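Local atomic coordinates of glycerophosphodiester phosphodiesterase (Parabacteroides distasonis, PDB entry 3NO3), a protein that belongs to the glycerophosphoryl diester phosphodiesterase family, is built as a TIM barrel, and carries a bound magnesium ion. Residues 175-180 with 186-191; 3-8 with 212-217; 202-205 with 209-212. All blocks are in the same frame, centred on the assembly; numbering follows the deposited sequence. Where two conformers were deposited one is given.

From the N terminus, the chain runs through 3-8 into strand 6-9 and does not meet 212-217 until some 200 residues later, so interaction 2 closes most of the barrel into one long loop. Interaction 1 lies within that span: it closes a short loop over helix 179-184, joining strand 174-178 to helix 188-194. Interaction 3 follows in series, folding the loop after strand 198-202 onto helix 207-216. That helix also serves interaction 2, and the two contacts share E212. V189 of interaction 1 packs on M216 and G217 of interaction 2, while W202 of interaction 3 is hydrogen-bonded to D176 and Y179 of interaction 1.

Interaction 1: 175-180 with 186-191; sequences LDYHYK and PDWVKD
Y177, near the end of strand 174-178, meets W188 of helix 188-194 on the outer side of the TIM barrel. The segments belong to a beta-alpha-beta crossover: the chain leaves the strand, passes through helices 179-184 and 188-194, and returns as strand 198-202, parallel to the first and beside it.

The contact is aromatic and apolar. The two side chains cross at about a right angle, with ring planes inclined at 59° and centroids 5.9 Å apart, an oblique aromatic pair. CE3 and CZ3 of W188 approach the edge of the Y177 ring at CD2 and CE2, near its plane. CG of each residue is anti to its carbonyl carbon, beside the backbone N (chi1 -78° for Y177, -77° for W188). One face of the Y177 ring is covered from within its own segment, L175 CB lying 3.8 Å above the ring centre.

Surrounding groups hold both rings. Y177 OH is hydrogen-bonded to L162 O, W188 stacks on H185, and helix 164-169 touches both aromatic side chains, through L167 at Y177 and P164 at W188. Across the pair, the closest approach is Y177 CE2 to W188 CZ3 at 3.6 Å.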
loop_
_atom_site.group_PDB
_atom_site.type_symbol
_atom_site.label_atom_id
_atom_site.label_comp_id
_atom_site.label_asym_id
_atom_site.label_seq_id
_atom_site.Cartn_x
_atom_site.Cartn_y
_atom_site.Cartn_z
ATOM N N LEU A 175 -5.344 -10.702 0.511
ATOM C CA LEU A 175 -4.454 -10.581 1.640
ATOM C C LEU A 175 -3.172 -9.913 1.171
ATOM O O LEU A 175 -2.795 -10.004 -0.005
ATOM C CB LEU A 175 -4.141 -11.946 2.273
ATOM C CG LEU A 175 -3.413 -13.081 1.571
ATOM C CD1 LEU A 175 -1.915 -12.887 1.449
ATOM C CD2 LEU A 175 -3.760 -14.418 2.350
ATOM N N ASP A 176 -2.517 -9.259 2.120
ATOM C CA ASP A 176 -1.232 -8.592 1.936
ATOM C C ASP A 176 -0.433 -8.835 3.223
ATOM O O ASP A 176 -0.508 -8.060 4.167
ATOM C CB ASP A 176 -1.481 -7.113 1.640
ATOM C CG ASP A 176 -0.266 -6.371 1.253
ATOM O OD1 ASP A 176 0.829 -6.947 1.097
ATOM O OD2 ASP A 176 -0.421 -5.181 0.986
ATOM N N TYR A 177 0.261 -9.967 3.284
ATOM C CA TYR A 177 0.753 -10.508 4.543
ATOM C C TYR A 177 2.285 -10.567 4.566
ATOM O O TYR A 177 2.925 -10.678 3.518
ATOM C CB TYR A 177 0.171 -11.896 4.761
ATOM C CG TYR A 177 -1.270 -11.999 5.262
ATOM C CD1 TYR A 177 -2.085 -10.868 5.547
ATOM C CD2 TYR A 177 -1.807 -13.261 5.540
ATOM C CE1 TYR A 177 -3.346 -11.016 6.036
ATOM C CE2 TYR A 177 -3.092 -13.402 6.071
ATOM C CZ TYR A 177 -3.845 -12.274 6.326
ATOM O OH TYR A 177 -5.073 -12.403 6.851
ATOM N N HIS A 178 2.855 -10.489 5.768
ATOM C CA HIS A 178 4.310 -10.595 5.949
ATOM C C HIS A 178 4.802 -11.936 5.409
ATOM O O HIS A 178 4.123 -12.937 5.530
ATOM C CB HIS A 178 4.693 -10.409 7.427
ATOM C CG HIS A 178 6.170 -10.350 7.677
ATOM N ND1 HIS A 178 6.843 -11.355 8.333
ATOM C CD2 HIS A 178 7.097 -9.411 7.372
ATOM C CE1 HIS A 178 8.127 -11.037 8.414
ATOM N NE2 HIS A 178 8.303 -9.855 7.851
ATOM N N TYR A 179 5.968 -11.951 4.778
ATOM C CA TYR A 179 6.451 -13.182 4.179
ATOM C C TYR A 179 6.483 -14.396 5.116
ATOM O O TYR A 179 6.196 -15.498 4.673
ATOM C CB TYR A 179 7.801 -12.984 3.453
ATOM C CG TYR A 179 8.976 -12.608 4.307
ATOM C CD1 TYR A 179 9.747 -13.576 4.937
ATOM C CD2 TYR A 179 9.388 -11.280 4.411
ATOM C CE1 TYR A 179 10.895 -13.212 5.700
ATOM C CE2 TYR A 179 10.512 -10.920 5.161
ATOM C CZ TYR A 179 11.244 -11.887 5.812
ATOM O OH TYR A 179 12.336 -11.519 6.558
ATOM N N LYS A 180 6.786 -14.197 6.391
ATOM C CA LYS A 180 6.832 -15.320 7.344
ATOM C C LYS A 180 5.494 -15.961 7.606
ATOM O O LYS A 180 5.427 -17.184 7.850
ATOM C CB LYS A 180 7.491 -14.908 8.659
ATOM C CG LYS A 180 8.978 -14.620 8.464
ATOM C CD LYS A 180 9.716 -14.332 9.778
ATOM C CE LYS A 180 11.233 -14.462 9.607
ATOM N NZ LYS A 180 11.875 -13.222 10.068
ATOM N N PRO A 186 1.789 -22.246 4.106
ATOM C CA PRO A 186 2.159 -22.338 2.679
ATOM C C PRO A 186 1.014 -22.618 1.693
ATOM O O PRO A 186 1.248 -22.439 0.507
ATOM C CB PRO A 186 3.216 -23.472 2.640
ATOM C CG PRO A 186 2.911 -24.304 3.860
ATOM C CD PRO A 186 2.369 -23.356 4.895
ATOM N N ASP A 187 -0.175 -23.020 2.172
ATOM C CA ASP A 187 -1.364 -23.202 1.317
ATOM C C ASP A 187 -2.240 -21.973 1.154
ATOM O O ASP A 187 -3.163 -22.007 0.343
ATOM C CB ASP A 187 -2.256 -24.357 1.815
ATOM C CG ASP A 187 -1.610 -25.740 1.618
ATOM O OD1 ASP A 187 -0.451 -25.861 1.104
ATOM O OD2 ASP A 187 -2.306 -26.717 1.971
ATOM N N TRP A 188 -1.994 -20.898 1.908
ATOM C CA TRP A 188 -2.853 -19.718 1.790
ATOM C C TRP A 188 -2.809 -19.034 0.409
ATOM O O TRP A 188 -3.831 -18.506 -0.037
ATOM C CB TRP A 188 -2.584 -18.749 2.939
ATOM C CG TRP A 188 -3.181 -19.149 4.251
ATOM C CD1 TRP A 188 -4.008 -20.225 4.522
ATOM C CD2 TRP A 188 -3.086 -18.413 5.466
ATOM N NE1 TRP A 188 -4.392 -20.206 5.831
ATOM C CE2 TRP A 188 -3.846 -19.103 6.438
ATOM C CE3 TRP A 188 -2.417 -17.244 5.838
ATOM C CZ2 TRP A 188 -3.951 -18.663 7.762
ATOM C CZ3 TRP A 188 -2.531 -16.795 7.163
ATOM C CH2 TRP A 188 -3.311 -17.504 8.105
ATOM N N VAL A 189 -1.671 -19.054 -0.284
ATOM C CA VAL A 189 -1.632 -18.428 -1.618
ATOM C C VAL A 189 -2.562 -19.145 -2.619
ATOM O O VAL A 189 -3.373 -18.500 -3.287
ATOM C CB VAL A 189 -0.160 -18.282 -2.124
ATOM C CG1 VAL A 189 -0.105 -17.809 -3.567
ATOM C CG2 VAL A 189 0.540 -17.273 -1.238
ATOM N N LYS A 190 -2.494 -20.475 -2.633
ATOM C CA LYS A 190 -3.387 -21.320 -3.428
ATOM C C LYS A 190 -4.850 -21.076 -3.047
ATOM O O LYS A 190 -5.693 -20.911 -3.936
ATOM C CB LYS A 190 -3.004 -22.800 -3.249
ATOM C CG LYS A 190 -3.952 -23.814 -3.931
ATOM C CD LYS A 190 -3.430 -25.287 -3.836
ATOM C CE LYS A 190 -3.932 -26.041 -2.573
ATOM N N ASP A 191 -5.160 -21.050 -1.748
ATOM C CA ASP A 191 -6.537 -20.764 -1.302
ATOM C C ASP A 191 -7.035 -19.427 -1.858
ATOM O O ASP A 191 -8.192 -19.364 -2.261
ATOM C CB ASP A 191 -6.690 -20.700 0.224
ATOM C CG ASP A 191 -6.478 -22.032 0.937
ATOM O OD1 ASP A 191 -6.403 -23.121 0.326
ATOM O OD2 ASP A 191 -6.402 -21.930 2.181
#

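Interaction 2: 3-8 with 212-217; sequences DNTKVI and EMIDMG
T5 and I214 bring their CA atoms to 6.2 Å where the chain entering strand 6-9 passes the last turn of helix 207-216. That turn ends in a Schellman motif: G217, at positive phi (93°), sends its N back to I214 O at 2.9 Å and weakly to M213 O.

I214 makes the van der Waals contact with both of its branches. Its CG2, anti to the backbone N, is approached carboxylate to methyl by D3, with OD1 at 3.4 Å and the two side chains crossing at about a right angle. The apolar pair is I214 CG1 with T5 CG2, 4.1 Å apart, and I221 of strand 220-223 touches both T5 and I214.

One water joins the backbones beside this packing. It accepts from N4 N, donates to T5 OG1 at 2.7 Å, and donates weakly to I214 O at 3.3 Å. T5 OG1 in turn is hydrogen-bonded to V218 O just beyond the helix.

Two carboxylates of like charge also approach here, D3 OD1 and D215 OD1 being 5.6 Å apart. R236 forms a salt bridge to each, and a magnesium ion lies about 4 Å from the D3 side chain; both would be expected to ease the like charges. The lead-in to strand 6-9 is thus joined to a late helix by van der Waals contacts of I214, a shared water and, indirectly, one arginine of the C-terminal helix.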
loop_
_atom_site.group_PDB
_atom_site.type_symbol
_atom_site.label_atom_id
_atom_site.label_comp_id
_atom_site.label_asym_id
_atom_site.label_seq_id
_atom_site.Cartn_x
_atom_site.Cartn_y
_atom_site.Cartn_z
ATOM N N ASP A 3 4.662 -17.102 -14.823
ATOM C CA ASP A 3 4.564 -16.323 -13.593
ATOM C C ASP A 3 3.413 -15.306 -13.754
ATOM O O ASP A 3 3.254 -14.718 -14.827
ATOM C CB ASP A 3 5.861 -15.573 -13.302
ATOM C CG ASP A 3 7.030 -16.494 -12.995
ATOM O OD1 ASP A 3 6.869 -17.591 -12.392
ATOM O OD2 ASP A 3 8.152 -16.092 -13.336
ATOM N N ASN A 4 2.616 -15.128 -12.711
ATOM C CA ASN A 4 1.602 -14.087 -12.687
ATOM C C ASN A 4 1.870 -13.117 -11.518
ATOM O O ASN A 4 0.948 -12.740 -10.821
ATOM C CB ASN A 4 0.216 -14.731 -12.559
ATOM N N THR A 5 3.132 -12.720 -11.314
ATOM C CA THR A 5 3.528 -11.878 -10.166
ATOM C C THR A 5 3.889 -10.489 -10.690
ATOM O O THR A 5 4.676 -10.373 -11.615
ATOM C CB THR A 5 4.701 -12.473 -9.351
ATOM O OG1 THR A 5 4.328 -13.757 -8.798
ATOM C CG2 THR A 5 5.113 -11.541 -8.209
ATOM N N LYS A 6 3.300 -9.453 -10.088
ATOM C CA LYS A 6 3.558 -8.052 -10.435
ATOM C C LYS A 6 4.206 -7.326 -9.250
ATOM O O LYS A 6 4.160 -7.796 -8.096
ATOM C CB LYS A 6 2.243 -7.404 -10.899
ATOM C CG LYS A 6 1.716 -7.968 -12.284
ATOM C CD LYS A 6 0.253 -7.532 -12.644
ATOM C CE LYS A 6 -0.333 -8.310 -13.873
ATOM N N VAL A 7 4.799 -6.172 -9.527
ATOM C CA VAL A 7 5.700 -5.494 -8.582
ATOM C C VAL A 7 5.074 -4.212 -8.009
ATOM O O VAL A 7 4.635 -3.314 -8.774
ATOM C CB VAL A 7 7.028 -5.148 -9.241
ATOM C CG1 VAL A 7 7.989 -4.551 -8.169
ATOM C CG2 VAL A 7 7.649 -6.413 -9.913
ATOM N N ILE A 8 5.050 -4.146 -6.666
ATOM C CA ILE A 8 4.639 -2.971 -5.896
ATOM C C ILE A 8 5.865 -2.359 -5.199
ATOM O O ILE A 8 6.532 -3.018 -4.389
ATOM C CB ILE A 8 3.544 -3.327 -4.875
ATOM C CG1 ILE A 8 2.260 -3.657 -5.621
ATOM C CG2 ILE A 8 3.307 -2.179 -3.867
ATOM C CD1 ILE A 8 1.220 -4.403 -4.822
ATOM N N GLU A 212 11.355 -17.491 -4.139
ATOM C CA GLU A 212 10.456 -18.342 -3.319
ATOM C C GLU A 212 8.995 -17.898 -3.436
ATOM O O GLU A 212 8.095 -18.711 -3.665
ATOM C CB GLU A 212 10.885 -18.336 -1.832
ATOM C CG GLU A 212 10.185 -19.350 -0.883
ATOM C CD GLU A 212 10.807 -19.343 0.506
ATOM O OE1 GLU A 212 12.018 -19.604 0.619
ATOM O OE2 GLU A 212 10.114 -19.089 1.489
HETATM N N MSE A 213 8.757 -16.596 -3.298
HETATM C CA MSE A 213 7.385 -16.038 -3.382
HETATM C C MSE A 213 6.787 -16.095 -4.806
HETATM O O MSE A 213 5.589 -16.343 -4.959
HETATM C CB MSE A 213 7.360 -14.600 -2.813
HETATM C CG MSE A 213 7.735 -14.515 -1.328
HETATM SE SE MSE A 213 6.524 -15.472 -0.199
HETATM C CE MSE A 213 7.494 -17.136 0.122
ATOM N N ILE A 214 7.614 -15.877 -5.828
ATOM C CA ILE A 214 7.186 -15.986 -7.222
ATOM C C ILE A 214 6.827 -17.454 -7.530
ATOM O O ILE A 214 5.747 -17.704 -8.058
ATOM C CB ILE A 214 8.249 -15.463 -8.229
ATOM C CG1 ILE A 214 8.433 -13.960 -8.111
ATOM C CG2 ILE A 214 7.826 -15.761 -9.675
ATOM C CD1 ILE A 214 9.730 -13.476 -8.766
ATOM N N ASP A 215 7.687 -18.391 -7.109
ATOM C CA ASP A 215 7.396 -19.855 -7.180
ATOM C C ASP A 215 6.086 -20.244 -6.485
ATOM O O ASP A 215 5.317 -21.021 -7.017
ATOM C CB ASP A 215 8.529 -20.685 -6.553
ATOM C CG ASP A 215 9.807 -20.747 -7.413
ATOM O OD1 ASP A 215 9.768 -20.521 -8.643
ATOM O OD2 ASP A 215 10.868 -21.041 -6.818
HETATM N N MSE A 216 5.823 -19.667 -5.320
HETATM C CA MSE A 216 4.550 -19.886 -4.596
HETATM C C MSE A 216 3.317 -19.326 -5.343
HETATM O O MSE A 216 2.191 -19.754 -5.091
HETATM C CB MSE A 216 4.652 -19.286 -3.176
HETATM C CG MSE A 216 3.571 -19.696 -2.205
HETATM SE SE MSE A 216 3.859 -18.958 -0.448
HETATM C CE MSE A 216 5.368 -20.121 0.056
ATOM N N GLY A 217 3.531 -18.355 -6.226
ATOM C CA GLY A 217 2.496 -17.799 -7.091
ATOM C C GLY A 217 1.772 -16.566 -6.560
ATOM O O GLY A 217 0.618 -16.343 -6.939
HETATM O O HOH W 1 3.731 -16.045 -10.151
#

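Interaction 3: 202-205 with 209-212; sequences WTVD and LMEE
V204 packs onto L209 and M210 in a beta-alpha loop of the TIM barrel, where the chain leaving strand 198-202 folds back on the helix it leads into, 207-216. The loop carries a cis peptide bond between W202 and T203.

Apolar contacts dominate. V204 CG1, anti to its own backbone N (chi1 180°), lies against L209 CG at 3.6 Å and M210 CG at 3.9 Å. L209 crosses the valine at about a right angle, presenting CB, CG and CD2 to this one methyl. Y179 of helix 179-184 touches both V204 and L209.

M210, a selenomethionine, uses its full length. With chi2 at 174° and chi3 at -177° the chain is extended beyond CG, which carries the CE methyl to two backbone oxygens, D205 O at 3.5 Å and V204 O at 3.6 Å. Its other neighbours include E228, T229 and I232 of helix 226-236.

The polar atoms are served from outside the pair. V204 O and D205 OD1, both acceptors, lie 3.2 Å apart; the one hydroxyl of T223 is shared between them, and D224 N gives D205 OD1 a second donor, which is likely to ease their closeness. Between 202-205 and 209-212 the contact is van der Waals; the bond from L209 N to D206 OD2 ties the connecting residues to the helix, while bonds to T222, T223 and D224 fasten the loop to the end of strand 220-223 and the residue after it.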
loop_
_atom_site.group_PDB
_atom_site.type_symbol
_atom_site.label_atom_id
_atom_site.label_comp_id
_atom_site.label_asym_id
_atom_site.label_seq_id
_atom_site.Cartn_x
_atom_site.Cartn_y
_atom_site.Cartn_z
ATOM N N TRP A 202 4.824 -8.760 1.768
ATOM C CA TRP A 202 5.681 -7.604 2.129
ATOM C C TRP A 202 6.729 -7.983 3.193
ATOM O O TRP A 202 6.544 -9.000 3.864
ATOM C CB TRP A 202 4.832 -6.424 2.649
ATOM C CG TRP A 202 3.956 -6.723 3.835
ATOM C CD1 TRP A 202 2.661 -7.137 3.811
ATOM C CD2 TRP A 202 4.306 -6.606 5.225
ATOM N NE1 TRP A 202 2.192 -7.326 5.070
ATOM C CE2 TRP A 202 3.172 -6.989 5.968
ATOM C CE3 TRP A 202 5.466 -6.195 5.913
ATOM C CZ2 TRP A 202 3.158 -7.007 7.380
ATOM C CZ3 TRP A 202 5.448 -6.198 7.320
ATOM C CH2 TRP A 202 4.309 -6.620 8.035
ATOM N N THR A 203 7.842 -7.246 3.353
ATOM C CA THR A 203 8.450 -6.351 2.380
ATOM C C THR A 203 9.628 -7.202 1.932
ATOM O O THR A 203 10.471 -7.511 2.755
ATOM C CB THR A 203 8.822 -5.014 3.033
ATOM O OG1 THR A 203 7.596 -4.339 3.364
ATOM C CG2 THR A 203 9.582 -4.123 2.085
ATOM N N VAL A 204 9.621 -7.685 0.688
ATOM C CA VAL A 204 10.570 -8.750 0.283
ATOM C C VAL A 204 11.702 -8.186 -0.542
ATOM O O VAL A 204 11.453 -7.742 -1.657
ATOM C CB VAL A 204 9.861 -9.867 -0.483
ATOM C CG1 VAL A 204 10.893 -10.939 -0.884
ATOM C CG2 VAL A 204 8.784 -10.467 0.422
ATOM N N ASP A 205 12.918 -8.187 0.028
ATOM C CA ASP A 205 14.117 -7.594 -0.596
ATOM C C ASP A 205 15.250 -8.587 -0.956
ATOM O O ASP A 205 16.070 -8.285 -1.831
ATOM C CB ASP A 205 14.659 -6.472 0.316
ATOM C CG ASP A 205 13.631 -5.347 0.564
ATOM O OD1 ASP A 205 12.654 -5.209 -0.196
ATOM O OD2 ASP A 205 13.786 -4.600 1.553
ATOM N N LEU A 209 14.387 -15.111 -1.516
ATOM C CA LEU A 209 12.999 -14.939 -1.056
ATOM C C LEU A 209 12.025 -14.459 -2.161
ATOM O O LEU A 209 10.900 -14.992 -2.274
ATOM C CB LEU A 209 12.959 -14.027 0.185
ATOM C CG LEU A 209 11.658 -13.945 1.013
ATOM C CD1 LEU A 209 11.198 -15.332 1.596
ATOM C CD2 LEU A 209 11.831 -12.912 2.115
HETATM N N MSE A 210 12.437 -13.480 -2.979
HETATM C CA MSE A 210 11.636 -13.071 -4.170
HETATM C C MSE A 210 11.300 -14.293 -5.052
HETATM O O MSE A 210 10.138 -14.535 -5.401
HETATM C CB MSE A 210 12.374 -12.024 -5.022
HETATM C CG MSE A 210 12.506 -10.611 -4.367
HETATM SE SE MSE A 210 13.618 -9.539 -5.507
HETATM C CE MSE A 210 13.704 -7.881 -4.441
ATOM N N GLU A 211 12.328 -15.080 -5.362
ATOM C CA GLU A 211 12.143 -16.330 -6.118
ATOM C C GLU A 211 11.201 -17.302 -5.451
ATOM O O GLU A 211 10.330 -17.818 -6.133
ATOM C CB GLU A 211 13.479 -17.023 -6.447
ATOM C CG GLU A 211 14.346 -16.152 -7.330
ATOM C CD GLU A 211 14.906 -16.864 -8.538
ATOM O OE1 GLU A 211 14.141 -17.138 -9.512
ATOM O OE2 GLU A 211 16.132 -17.117 -8.500
ATOM N N GLU A 212 11.355 -17.491 -4.139
ATOM C CA GLU A 212 10.456 -18.342 -3.319
ATOM C C GLU A 212 8.995 -17.898 -3.436
ATOM O O GLU A 212 8.095 -18.711 -3.665
ATOM C CB GLU A 212 10.885 -18.336 -1.832
ATOM C CG GLU A 212 10.185 -19.350 -0.883
ATOM C CD GLU A 212 10.807 -19.343 0.506
ATOM O OE1 GLU A 212 12.018 -19.604 0.619
ATOM O OE2 GLU A 212 10.114 -19.089 1.489
#